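Local coordinates for protein nitrite oxidoreductase subunit C (Kuenenia stuttgartiensis, PDB 7B04) that binds a heme b and two calcium ions as one subunit of the nitrite oxidoreductase complex, where it probably takes part in electron transfer, at residues Lys46-Asn50 with Ala74-Gln78; Val95-Ile100 with Gln112-Asp116; Trp115-Asp120 with Arg131-Ala135; Val162-Lys168 with Ala232-Ala238. Numbering follows the deposited sequence.

Contact 1 (Lys46-Asn50 with Ala74-Gln78)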
# COMPACT_ATOMS: atom_id res chain seq x y z
N LYS C 46 57.30 6.08 36.26
CA LYS C 46 58.67 6.48 36.57
C LYS C 46 59.53 6.72 35.34
O LYS C 46 60.39 7.61 35.37
CB LYS C 46 59.33 5.41 37.45
CG LYS C 46 58.71 5.27 38.83
N GLU C 47 59.33 5.98 34.25
CA GLU C 47 60.11 6.20 33.04
C GLU C 47 59.62 7.46 32.33
O GLU C 47 58.41 7.67 32.18
CB GLU C 47 60.03 4.99 32.11
CG GLU C 47 61.06 5.04 30.98
CD GLU C 47 61.08 3.77 30.15
OE1 GLU C 47 62.00 3.62 29.32
OE2 GLU C 47 60.19 2.92 30.34
N VAL C 48 60.56 8.27 31.87
CA VAL C 48 60.25 9.58 31.30
C VAL C 48 60.39 9.52 29.79
O VAL C 48 61.32 8.90 29.25
CB VAL C 48 61.18 10.66 31.89
CG1 VAL C 48 60.94 12.01 31.22
CG2 VAL C 48 60.98 10.76 33.40
N LEU C 49 59.45 10.16 29.10
CA LEU C 49 59.48 10.29 27.66
C LEU C 49 60.21 11.58 27.32
O LEU C 49 59.75 12.67 27.68
CB LEU C 49 58.06 10.28 27.08
CG LEU C 49 57.83 10.11 25.58
CD1 LEU C 49 57.95 11.43 24.86
CD2 LEU C 49 58.79 9.09 24.98
N ASN C 50 61.35 11.46 26.65
CA ASN C 50 62.19 12.61 26.33
C ASN C 50 61.97 13.00 24.87
O ASN C 50 62.12 12.17 23.97
CB ASN C 50 63.66 12.28 26.59
CG ASN C 50 64.55 13.50 26.55
OD1 ASN C 50 64.08 14.63 26.48
ND2 ASN C 50 65.86 13.27 26.59
N ALA C 74 65.58 9.00 17.93
CA ALA C 74 65.01 9.25 19.25
C ALA C 74 64.84 7.92 19.99
O ALA C 74 64.85 6.84 19.39
CB ALA C 74 63.67 9.97 19.14
N GLU C 75 64.68 8.02 21.30
CA GLU C 75 64.46 6.86 22.16
C GLU C 75 63.07 6.94 22.77
O GLU C 75 62.69 7.99 23.31
CB GLU C 75 65.54 6.75 23.24
CG GLU C 75 66.96 6.86 22.69
CD GLU C 75 67.39 5.63 21.91
OE1 GLU C 75 67.87 5.78 20.77
OE2 GLU C 75 67.26 4.51 22.44
N GLY C 76 62.32 5.85 22.68
CA GLY C 76 60.93 5.84 23.07
C GLY C 76 60.60 5.01 24.29
O GLY C 76 61.34 4.09 24.65
N VAL C 77 59.49 5.33 24.94
CA VAL C 77 59.02 4.61 26.12
C VAL C 77 57.99 3.58 25.69
O VAL C 77 57.19 3.82 24.78
CB VAL C 77 58.41 5.59 27.15
CG1 VAL C 77 57.87 4.84 28.36
CG2 VAL C 77 59.45 6.62 27.58
N GLN C 78 58.02 2.42 26.34
CA GLN C 78 57.07 1.34 26.08
C GLN C 78 55.96 1.46 27.11
O GLN C 78 56.16 1.16 28.29
CB GLN C 78 57.76 -0.02 26.16
CG GLN C 78 56.93 -1.19 25.66
CD GLN C 78 56.82 -1.22 24.15
OE1 GLN C 78 55.78 -1.56 23.60
NE2 GLN C 78 57.90 -0.85 23.47
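V77 is the centre of this small contact, which buries 248 Å² over both sides. It gives up the most surface, 91 Å²: its CA-to-CB bond points toward 46-50, and CG2 of V77 meets CD2 of L49 at 3.6 Å in the single apolar side-chain pair. The L49 side chain leaves its backbone sideways, yet with chi1 at -167° its CD2 reaches across to the other segment, where it also lies 4.3 Å from CA of G76 and 4.4 Å from the carbonyl O of E75. Further carbon-oxygen contacts fill in the rest. The carbonyl O of V48 sits 3.4 Å from CG2 of V77, and OE2 of E47 3.6 Å from CG1 of V77, so the carboxylate of the exposed E47 lies against V77. Backbone pairing between the two segments is absent: L49 and V77 have their CA atoms 5.9 Å apart, N50 and E75 7.5 Å, and the touching parts run in roughly opposite directions, 141° apart. The L49 backbone is instead hydrogen-bonded to P313 and S315 of strand 306-316, that of V77 to I100 of strand 97-104. Strands 49-53 and 77-80 both pair with 97-104, the first parallel and the second antiparallel, so their starts meet where the mixed beta-sheet of this ethylbenzene dehydrogenase-like fold branches or curls.

Contact 2 (Val95-Ile100 with Gln112-Asp116)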
# COMPACT_ATOMS: atom_id res chain seq x y z
N VAL C 95 44.68 -4.65 22.89
CA VAL C 95 46.05 -4.17 22.78
C VAL C 95 46.63 -4.02 24.18
O VAL C 95 45.96 -3.51 25.08
CB VAL C 95 46.11 -2.82 22.02
CG1 VAL C 95 47.54 -2.30 21.96
CG2 VAL C 95 45.52 -2.97 20.63
N ASN C 96 47.87 -4.48 24.35
CA ASN C 96 48.50 -4.53 25.67
C ASN C 96 49.65 -3.54 25.84
O ASN C 96 49.91 -3.12 26.96
CB ASN C 96 49.04 -5.94 25.95
CG ASN C 96 47.94 -6.99 25.97
OD1 ASN C 96 46.87 -6.77 26.55
ND2 ASN C 96 48.20 -8.13 25.35
N SER C 97 50.33 -3.17 24.76
CA SER C 97 51.48 -2.29 24.84
C SER C 97 51.50 -1.35 23.64
O SER C 97 50.93 -1.65 22.59
CB SER C 97 52.80 -3.08 24.93
OG SER C 97 53.05 -3.79 23.74
N ALA C 98 52.18 -0.22 23.81
CA ALA C 98 52.37 0.72 22.71
C ALA C 98 53.69 1.46 22.91
O ALA C 98 54.00 1.91 24.02
CB ALA C 98 51.21 1.71 22.61
N GLU C 99 54.45 1.59 21.83
CA GLU C 99 55.68 2.37 21.80
C GLU C 99 55.36 3.82 21.46
O GLU C 99 54.58 4.10 20.55
CB GLU C 99 56.65 1.78 20.77
CG GLU C 99 58.04 2.39 20.75
CD GLU C 99 58.53 2.66 19.34
OE1 GLU C 99 59.63 2.20 18.99
OE2 GLU C 99 57.80 3.34 18.58
N ILE C 100 55.98 4.75 22.19
CA ILE C 100 55.78 6.18 21.95
C ILE C 100 57.14 6.87 21.88
O ILE C 100 57.97 6.72 22.78
CB ILE C 100 54.89 6.84 23.02
CG1 ILE C 100 54.69 8.32 22.70
CG2 ILE C 100 55.44 6.64 24.43
CD1 ILE C 100 53.54 8.97 23.45
N GLN C 112 55.15 9.90 17.90
CA GLN C 112 54.92 8.69 17.13
C GLN C 112 54.49 7.58 18.07
O GLN C 112 55.19 7.28 19.05
CB GLN C 112 56.20 8.29 16.38
CG GLN C 112 56.05 7.17 15.39
CD GLN C 112 57.35 6.48 15.11
OE1 GLN C 112 57.96 5.89 16.01
NE2 GLN C 112 57.82 6.57 13.87
N VAL C 113 53.35 6.95 17.77
CA VAL C 113 52.78 5.89 18.59
C VAL C 113 52.64 4.64 17.73
O VAL C 113 52.09 4.70 16.62
CB VAL C 113 51.43 6.29 19.20
CG1 VAL C 113 50.97 5.25 20.19
CG2 VAL C 113 51.54 7.67 19.85
N ILE C 114 53.11 3.51 18.24
CA ILE C 114 53.09 2.24 17.53
C ILE C 114 52.51 1.15 18.42
O ILE C 114 52.94 0.98 19.57
CB ILE C 114 54.50 1.83 17.08
CG1 ILE C 114 55.02 2.75 15.98
CG2 ILE C 114 54.53 0.39 16.63
CD1 ILE C 114 56.47 2.53 15.63
N TRP C 115 51.54 0.41 17.89
CA TRP C 115 50.96 -0.73 18.58
C TRP C 115 50.61 -1.78 17.54
O TRP C 115 50.48 -1.47 16.35
CB TRP C 115 49.73 -0.35 19.41
CG TRP C 115 48.53 0.00 18.58
CD1 TRP C 115 47.49 -0.82 18.25
CD2 TRP C 115 48.25 1.27 17.97
NE1 TRP C 115 46.58 -0.14 17.48
CE2 TRP C 115 47.02 1.14 17.30
CE3 TRP C 115 48.92 2.49 17.93
CZ2 TRP C 115 46.45 2.20 16.59
CZ3 TRP C 115 48.35 3.54 17.23
CH2 TRP C 115 47.13 3.39 16.57
N ASP C 116 50.45 -3.01 17.99
CA ASP C 116 50.17 -4.13 17.10
C ASP C 116 48.68 -4.42 17.04
O ASP C 116 48.03 -4.57 18.08
CB ASP C 116 50.91 -5.40 17.51
CG ASP C 116 52.36 -5.15 17.84
OD1 ASP C 116 53.11 -4.79 16.90
OD2 ASP C 116 52.77 -5.34 19.01
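V95 opens the first segment in loop conformation, its CG2 3.8 Å from CD1 of the W115 indole and 3.9 Å from the carbonyl O of D116. S97 begins the strand, and its carbonyl O lies 3.6 Å from CB of W115. A98 packs its CB 4.1 Å from CB of W115 and 4.3 Å from CG1 of V113, while CA of A98 makes a CA-H...O contact of 3.2 Å with O of I114. E99 and I114 form the antiparallel hydrogen-bonded pair: N of E99 to O of I114 and N of I114 to O of E99, both 2.8 Å. The E99 side chain runs on the same sheet face as I114, with OE2 3.3 Å from CD1 of I114. I100 follows as the non-hydrogen-bonded partner of V113, CA atoms 4.5 Å apart, its CG1 4.3 Å from CG2 of V113; I100 also meets F289 and M291 of strand 286-294. Segments 97-100 and 112-116 run near-antiparallel, at 155°, within the beta-hairpin of strands 97-104 and 108-116. Backbone hydrogen bonds thus fix the register, while A98, I100, V113 and W115 supply buried apolar packing and the face of E99 and I114 stays partly exposed.

Contact 3 (Trp115-Asp120 with Arg131-Ala135). With CA (calcium ion), chain B; HEM (protoporphyrin IX containing Fe), chain D.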
# COMPACT_ATOMS: atom_id res chain seq x y z
N TRP C 115 51.54 0.41 17.89
CA TRP C 115 50.96 -0.73 18.58
C TRP C 115 50.61 -1.78 17.54
O TRP C 115 50.48 -1.47 16.35
CB TRP C 115 49.73 -0.35 19.41
CG TRP C 115 48.53 0.00 18.58
CD1 TRP C 115 47.49 -0.82 18.25
CD2 TRP C 115 48.25 1.27 17.97
NE1 TRP C 115 46.58 -0.14 17.48
CE2 TRP C 115 47.02 1.14 17.30
CE3 TRP C 115 48.92 2.49 17.93
CZ2 TRP C 115 46.45 2.20 16.59
CZ3 TRP C 115 48.35 3.54 17.23
CH2 TRP C 115 47.13 3.39 16.57
N ASP C 116 50.45 -3.01 17.99
CA ASP C 116 50.17 -4.13 17.10
C ASP C 116 48.68 -4.42 17.04
O ASP C 116 48.03 -4.57 18.08
CB ASP C 116 50.91 -5.40 17.51
CG ASP C 116 52.36 -5.15 17.84
OD1 ASP C 116 53.11 -4.79 16.90
OD2 ASP C 116 52.77 -5.34 19.01
N ASP C 117 48.13 -4.43 15.85
CA ASP C 117 46.73 -4.83 15.70
C ASP C 117 46.52 -5.48 14.34
O ASP C 117 47.01 -5.01 13.32
CB ASP C 117 45.74 -3.70 16.04
CG ASP C 117 44.35 -3.87 15.41
OD1 ASP C 117 43.62 -4.79 15.87
OD2 ASP C 117 43.95 -2.89 14.68
N ALA C 118 45.87 -6.64 14.37
CA ALA C 118 45.74 -7.55 13.24
C ALA C 118 44.69 -7.13 12.22
O ALA C 118 44.62 -7.75 11.16
CB ALA C 118 45.40 -8.96 13.76
N THR C 119 43.92 -6.08 12.50
CA THR C 119 42.80 -5.70 11.64
C THR C 119 42.90 -4.23 11.30
O THR C 119 43.19 -3.40 12.17
CB THR C 119 41.45 -6.01 12.30
OG1 THR C 119 41.26 -5.17 13.43
CG2 THR C 119 41.37 -7.46 12.73
N ASP C 120 42.64 -3.91 10.03
CA ASP C 120 42.57 -2.53 9.55
C ASP C 120 41.10 -2.12 9.50
O ASP C 120 40.41 -2.34 8.51
CB ASP C 120 43.23 -2.42 8.18
CG ASP C 120 42.89 -3.60 7.27
OD1 ASP C 120 42.58 -3.38 6.08
OD2 ASP C 120 42.93 -4.76 7.75
N ARG C 131 35.80 2.17 14.28
CA ARG C 131 37.08 2.60 13.74
C ARG C 131 38.19 2.25 14.71
O ARG C 131 38.00 2.25 15.93
CB ARG C 131 37.10 4.10 13.48
CG ARG C 131 36.83 4.88 14.77
CD ARG C 131 37.16 6.36 14.62
NE ARG C 131 36.09 7.07 13.94
CZ ARG C 131 35.07 7.62 14.58
NH1 ARG C 131 34.98 7.53 15.91
NH2 ARG C 131 34.13 8.25 13.90
N ASP C 132 39.37 1.99 14.16
CA ASP C 132 40.58 1.95 14.98
C ASP C 132 41.02 3.37 15.28
O ASP C 132 40.98 4.24 14.41
CB ASP C 132 41.70 1.19 14.30
CG ASP C 132 41.50 -0.30 14.37
OD1 ASP C 132 41.27 -0.90 13.30
OD2 ASP C 132 41.54 -0.87 15.48
N GLY C 133 41.43 3.61 16.52
CA GLY C 133 41.82 4.94 16.93
C GLY C 133 42.90 4.92 17.98
O GLY C 133 43.15 3.91 18.65
N ALA C 134 43.58 6.06 18.11
CA ALA C 134 44.57 6.28 19.14
C ALA C 134 44.47 7.72 19.62
O ALA C 134 44.06 8.61 18.87
CB ALA C 134 45.98 5.99 18.63
N ALA C 135 44.84 7.94 20.88
CA ALA C 135 44.73 9.28 21.43
C ALA C 135 45.80 9.53 22.49
O ALA C 135 46.20 8.62 23.22
CB ALA C 135 43.34 9.52 22.05
CA CA B . 41.75 -3.01 14.04
CHA HEM D . 35.92 8.80 25.60
CHB HEM D . 36.04 6.83 30.06
CHC HEM D . 40.88 7.34 29.97
CHD HEM D . 40.75 9.47 25.57
C1A HEM D . 35.53 8.32 26.84
C2A HEM D . 34.18 8.31 27.36
C3A HEM D . 34.20 7.76 28.58
C4A HEM D . 35.57 7.41 28.90
CMA HEM D . 33.00 7.53 29.52
CAA HEM D . 32.95 8.82 26.57
CBA HEM D . 32.33 10.04 27.25
CGA HEM D . 32.95 11.29 26.71
O1A HEM D . 33.14 12.25 27.49
O2A HEM D . 33.27 11.30 25.49
C1B HEM D . 37.38 6.73 30.41
C2B HEM D . 37.92 6.03 31.55
C3B HEM D . 39.27 6.17 31.54
C4B HEM D . 39.61 6.96 30.37
CMB HEM D . 37.04 5.28 32.58
CAB HEM D . 40.34 5.61 32.50
CBB HEM D . 40.11 4.70 33.46
C1C HEM D . 41.26 7.90 28.76
C2C HEM D . 42.62 8.05 28.29
C3C HEM D . 42.59 8.63 27.09
C4C HEM D . 41.21 8.88 26.74
CMC HEM D . 43.90 7.61 29.05
CAC HEM D . 43.83 8.98 26.22
CBC HEM D . 44.00 10.20 25.72
C1D HEM D . 39.43 9.38 25.15
C2D HEM D . 38.92 9.60 23.81
C3D HEM D . 37.60 9.42 23.82
C4D HEM D . 37.21 9.07 25.17
CMD HEM D . 39.75 9.99 22.56
CAD HEM D . 36.67 9.56 22.60
CBD HEM D . 36.37 8.19 21.99
CGD HEM D . 35.65 8.37 20.68
O1D HEM D . 35.41 7.35 19.99
O2D HEM D . 35.33 9.53 20.31
NA HEM D . 36.34 7.77 27.81
NB HEM D . 38.43 7.29 29.72
NC HEM D . 40.41 8.42 27.79
ND HEM D . 38.35 9.05 25.96
FE HEM D . 38.23 8.28 27.98
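The two backbones are not paired: CA atoms of W115 and A134 stand 9.5 Å apart, those of D120 and D132 7.3 Å. Strand 108-116 ends at D116 and the chain turns through a loop, while 131-135 enters strand 133-139 at G133; side chains and a calcium ion fill the gap. The ion draws on both segments. D117 OD2 binds it at 2.3 Å, T119 through both its carbonyl O at 2.4 Å and its OG1 at 2.3 Å, and D132 in bidentate fashion, with OD1 at 2.3 Å and OD2 at 2.6 Å. N121 and N295 complete the site. Beside it, the indole of W115, chi1 at 71°, reaches toward the strand, its CH2 3.5 Å from CB of A134 and its CZ2 4.2 Å from O of G133; W167 and W263 also pack against this ring. One residue further, A135 sends its CB to 3.7 Å from CMD of the heme. Oxygen atoms that would otherwise repel are brought close by the metal: D117 OD2 lies 3.2 Å from D132 OD2, and T119 O 3.3 Å from D132 OD1. Two carboxylates, a hydroxyl and a carbonyl make, with the amide oxygens of N121 and N295, a hard, all-oxygen shell suited to calcium, so the ion offsets the aspartate charges and ties the loop after strand 108-116 to the start of the strand that carries A135 to the heme.

Contact 4 (Val162-Lys168 with Ala232-Ala238). With CA (calcium ion), chain E; HEM (protoporphyrin IX containing Fe), chain D.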
# COMPACT_ATOMS: atom_id res chain seq x y z
N VAL C 162 41.84 19.11 30.66
CA VAL C 162 42.84 18.34 29.94
C VAL C 162 42.64 18.54 28.44
O VAL C 162 41.52 18.79 27.98
CB VAL C 162 42.77 16.84 30.33
CG1 VAL C 162 43.49 15.94 29.34
CG2 VAL C 162 43.32 16.63 31.73
N ASN C 163 43.73 18.45 27.68
CA ASN C 163 43.71 18.52 26.23
C ASN C 163 43.83 17.11 25.66
O ASN C 163 44.62 16.30 26.15
CB ASN C 163 44.85 19.39 25.71
CG ASN C 163 44.59 19.94 24.31
OD1 ASN C 163 45.32 20.81 23.83
ND2 ASN C 163 43.55 19.45 23.66
N LEU C 164 43.04 16.82 24.63
CA LEU C 164 43.00 15.51 24.01
C LEU C 164 43.31 15.62 22.52
O LEU C 164 42.86 16.56 21.85
CB LEU C 164 41.61 14.86 24.18
CG LEU C 164 41.10 14.21 25.47
CD1 LEU C 164 41.87 12.95 25.80
CD2 LEU C 164 41.11 15.18 26.65
N TRP C 165 44.08 14.66 22.01
CA TRP C 165 44.35 14.53 20.58
C TRP C 165 43.86 13.16 20.15
O TRP C 165 44.48 12.15 20.47
CB TRP C 165 45.84 14.67 20.27
CG TRP C 165 46.46 15.97 20.66
CD1 TRP C 165 45.82 17.11 21.06
CD2 TRP C 165 47.86 16.28 20.67
NE1 TRP C 165 46.73 18.10 21.32
CE2 TRP C 165 47.99 17.62 21.10
CE3 TRP C 165 49.01 15.55 20.38
CZ2 TRP C 165 49.23 18.24 21.22
CZ3 TRP C 165 50.24 16.17 20.50
CH2 TRP C 165 50.34 17.50 20.92
N HIS C 166 42.76 13.11 19.41
CA HIS C 166 42.14 11.85 19.02
C HIS C 166 42.41 11.59 17.54
O HIS C 166 41.87 12.28 16.68
CB HIS C 166 40.65 11.84 19.31
CG HIS C 166 40.01 10.50 19.13
ND1 HIS C 166 38.64 10.32 19.07
CD2 HIS C 166 40.55 9.27 19.00
CE1 HIS C 166 38.38 9.03 18.91
NE2 HIS C 166 39.52 8.37 18.86
N TRP C 167 43.22 10.57 17.25
CA TRP C 167 43.43 10.13 15.88
C TRP C 167 42.35 9.13 15.50
O TRP C 167 42.01 8.23 16.27
CB TRP C 167 44.81 9.48 15.71
CG TRP C 167 44.97 8.83 14.38
CD1 TRP C 167 45.21 9.45 13.19
CD2 TRP C 167 44.87 7.43 14.08
NE1 TRP C 167 45.29 8.53 12.17
CE2 TRP C 167 45.08 7.28 12.70
CE3 TRP C 167 44.63 6.29 14.86
CZ2 TRP C 167 45.05 6.04 12.07
CZ3 TRP C 167 44.61 5.06 14.24
CH2 TRP C 167 44.82 4.94 12.86
N LYS C 168 41.81 9.29 14.29
CA LYS C 168 40.76 8.42 13.78
C LYS C 168 41.19 7.84 12.44
O LYS C 168 41.58 8.58 11.53
CB LYS C 168 39.44 9.19 13.63
CG LYS C 168 38.88 9.70 14.95
CD LYS C 168 37.56 10.42 14.76
CE LYS C 168 37.00 10.91 16.08
NZ LYS C 168 37.83 12.00 16.67
N ALA C 232 43.00 14.64 10.21
CA ALA C 232 43.01 13.25 10.65
C ALA C 232 42.97 13.08 12.16
O ALA C 232 42.71 11.97 12.63
CB ALA C 232 44.25 12.53 10.10
N VAL C 233 43.21 14.14 12.94
CA VAL C 233 43.22 14.06 14.39
C VAL C 233 42.35 15.19 14.92
O VAL C 233 42.48 16.34 14.48
CB VAL C 233 44.65 14.17 14.96
CG1 VAL C 233 44.63 14.07 16.48
CG2 VAL C 233 45.54 13.09 14.37
N GLU C 234 41.49 14.88 15.89
CA GLU C 234 40.60 15.89 16.44
C GLU C 234 41.22 16.48 17.70
O GLU C 234 41.71 15.74 18.56
CB GLU C 234 39.23 15.29 16.75
CG GLU C 234 38.21 16.29 17.28
CD GLU C 234 36.89 15.64 17.68
OE1 GLU C 234 35.85 16.31 17.60
OE2 GLU C 234 36.91 14.45 18.06
N ASP C 235 41.21 17.80 17.79
CA ASP C 235 41.73 18.52 18.95
C ASP C 235 40.55 18.82 19.87
O ASP C 235 39.61 19.52 19.46
CB ASP C 235 42.44 19.80 18.51
CG ASP C 235 43.19 20.47 19.63
OD1 ASP C 235 44.11 19.83 20.19
OD2 ASP C 235 42.89 21.64 19.93
N LEU C 236 40.59 18.29 21.08
CA LEU C 236 39.43 18.36 21.96
C LEU C 236 39.87 18.39 23.42
O LEU C 236 41.02 18.09 23.75
CB LEU C 236 38.46 17.21 21.64
CG LEU C 236 38.75 15.72 21.83
CD1 LEU C 236 37.54 14.96 21.34
CD2 LEU C 236 39.98 15.25 21.07
N ASN C 237 38.94 18.77 24.30
CA ASN C 237 39.19 18.93 25.72
C ASN C 237 38.25 18.07 26.55
O ASN C 237 37.21 17.61 26.07
CB ASN C 237 39.02 20.40 26.16
CG ASN C 237 40.23 21.24 25.86
OD1 ASN C 237 40.21 22.08 24.96
ND2 ASN C 237 41.30 21.03 26.62
N ALA C 238 38.63 17.85 27.81
CA ALA C 238 37.79 17.11 28.75
C ALA C 238 38.14 17.52 30.17
O ALA C 238 39.30 17.82 30.48
CB ALA C 238 37.94 15.60 28.57
CA CA E . 43.02 24.12 19.61
CHA HEM D . 35.92 8.80 25.60
CHB HEM D . 36.04 6.83 30.06
CHC HEM D . 40.88 7.34 29.97
CHD HEM D . 40.75 9.47 25.57
C1A HEM D . 35.53 8.32 26.84
C2A HEM D . 34.18 8.31 27.36
C3A HEM D . 34.20 7.76 28.58
C4A HEM D . 35.57 7.41 28.90
CMA HEM D . 33.00 7.53 29.52
CAA HEM D . 32.95 8.82 26.57
CBA HEM D . 32.33 10.04 27.25
CGA HEM D . 32.95 11.29 26.71
O1A HEM D . 33.14 12.25 27.49
O2A HEM D . 33.27 11.30 25.49
C1B HEM D . 37.38 6.73 30.41
C2B HEM D . 37.92 6.03 31.55
C3B HEM D . 39.27 6.17 31.54
C4B HEM D . 39.61 6.96 30.37
CMB HEM D . 37.04 5.28 32.58
CAB HEM D . 40.34 5.61 32.50
CBB HEM D . 40.11 4.70 33.46
C1C HEM D . 41.26 7.90 28.76
C2C HEM D . 42.62 8.05 28.29
C3C HEM D . 42.59 8.63 27.09
C4C HEM D . 41.21 8.88 26.74
CMC HEM D . 43.90 7.61 29.05
CAC HEM D . 43.83 8.98 26.22
CBC HEM D . 44.00 10.20 25.72
C1D HEM D . 39.43 9.38 25.15
C2D HEM D . 38.92 9.60 23.81
C3D HEM D . 37.60 9.42 23.82
C4D HEM D . 37.21 9.07 25.17
CMD HEM D . 39.75 9.99 22.56
CAD HEM D . 36.67 9.56 22.60
CBD HEM D . 36.37 8.19 21.99
CGD HEM D . 35.65 8.37 20.68
O1D HEM D . 35.41 7.35 19.99
O2D HEM D . 35.33 9.53 20.31
NA HEM D . 36.34 7.77 27.81
NB HEM D . 38.43 7.29 29.72
NC HEM D . 40.41 8.42 27.79
ND HEM D . 38.35 9.05 25.96
FE HEM D . 38.23 8.28 27.98
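L236 is p at chi1, which brings its CD2 to 3.5 Å from CB of L164; the m, m torsions of L164 (chi1 -77°, chi2 -67°) rest its CD2 3.7 Å from CB of A238 and its CD1 3.5 Å from CBC of the heme. On the same face H166, chi1 t, swings its ring away from 232-238 to the propionate edge of the heme, with CE1 3.3 Å from CGD of the heme and the CMD methyl over one ring face. K168 leaves at chi1 m, extends through t, t and ends in chi4 at 68°, so that NZ forms a salt bridge of 3.0 Å with OE2 of E234; that carboxylate also bonds S246 and pairs with R209 of subunit B. These strands, 162-168 and 233-238, are antiparallel neighbours in the mixed sheet of the heme b-binding domain, related to ethylbenzene dehydrogenase. Their ladder includes N of L164 to O of L236 at 2.5 Å and N of H166 to O of E234 at 3.0 Å. The opposite face carries N163, whose ND2 reaches O of L236 at 2.9 Å, and N237, m at chi1, whose ND2 reaches O of V162 at 2.6 Å. W167 presents its ring edge to V233, CD1 to CG2 3.8 Å. D235 binds the second calcium through OD2 at 2.5 Å, alongside Q247, H249, D251 and D278.

The four contacts lie along one mixed sheet and come nearer the heme in turn. Contacts 1 and 2, centres 13 Å apart, are joined by a probable hydrogen bond of 3.0 Å between N of V77 and O of I100. Contacts 2 and 3 share W115 and D116, and CH2 of W115 touches CZ3 of W167 in contact 4 at 3.8 Å. Contacts 3 and 4 sit on neighbouring strands, with O of A134 2.7 Å from N of W167, and both touch the heme. Each binds its own calcium. Contact 1 is the most remote, the side chain of L49 being about 14 Å from the heme; the V113 side chain of contact 2 is about 10 Å away.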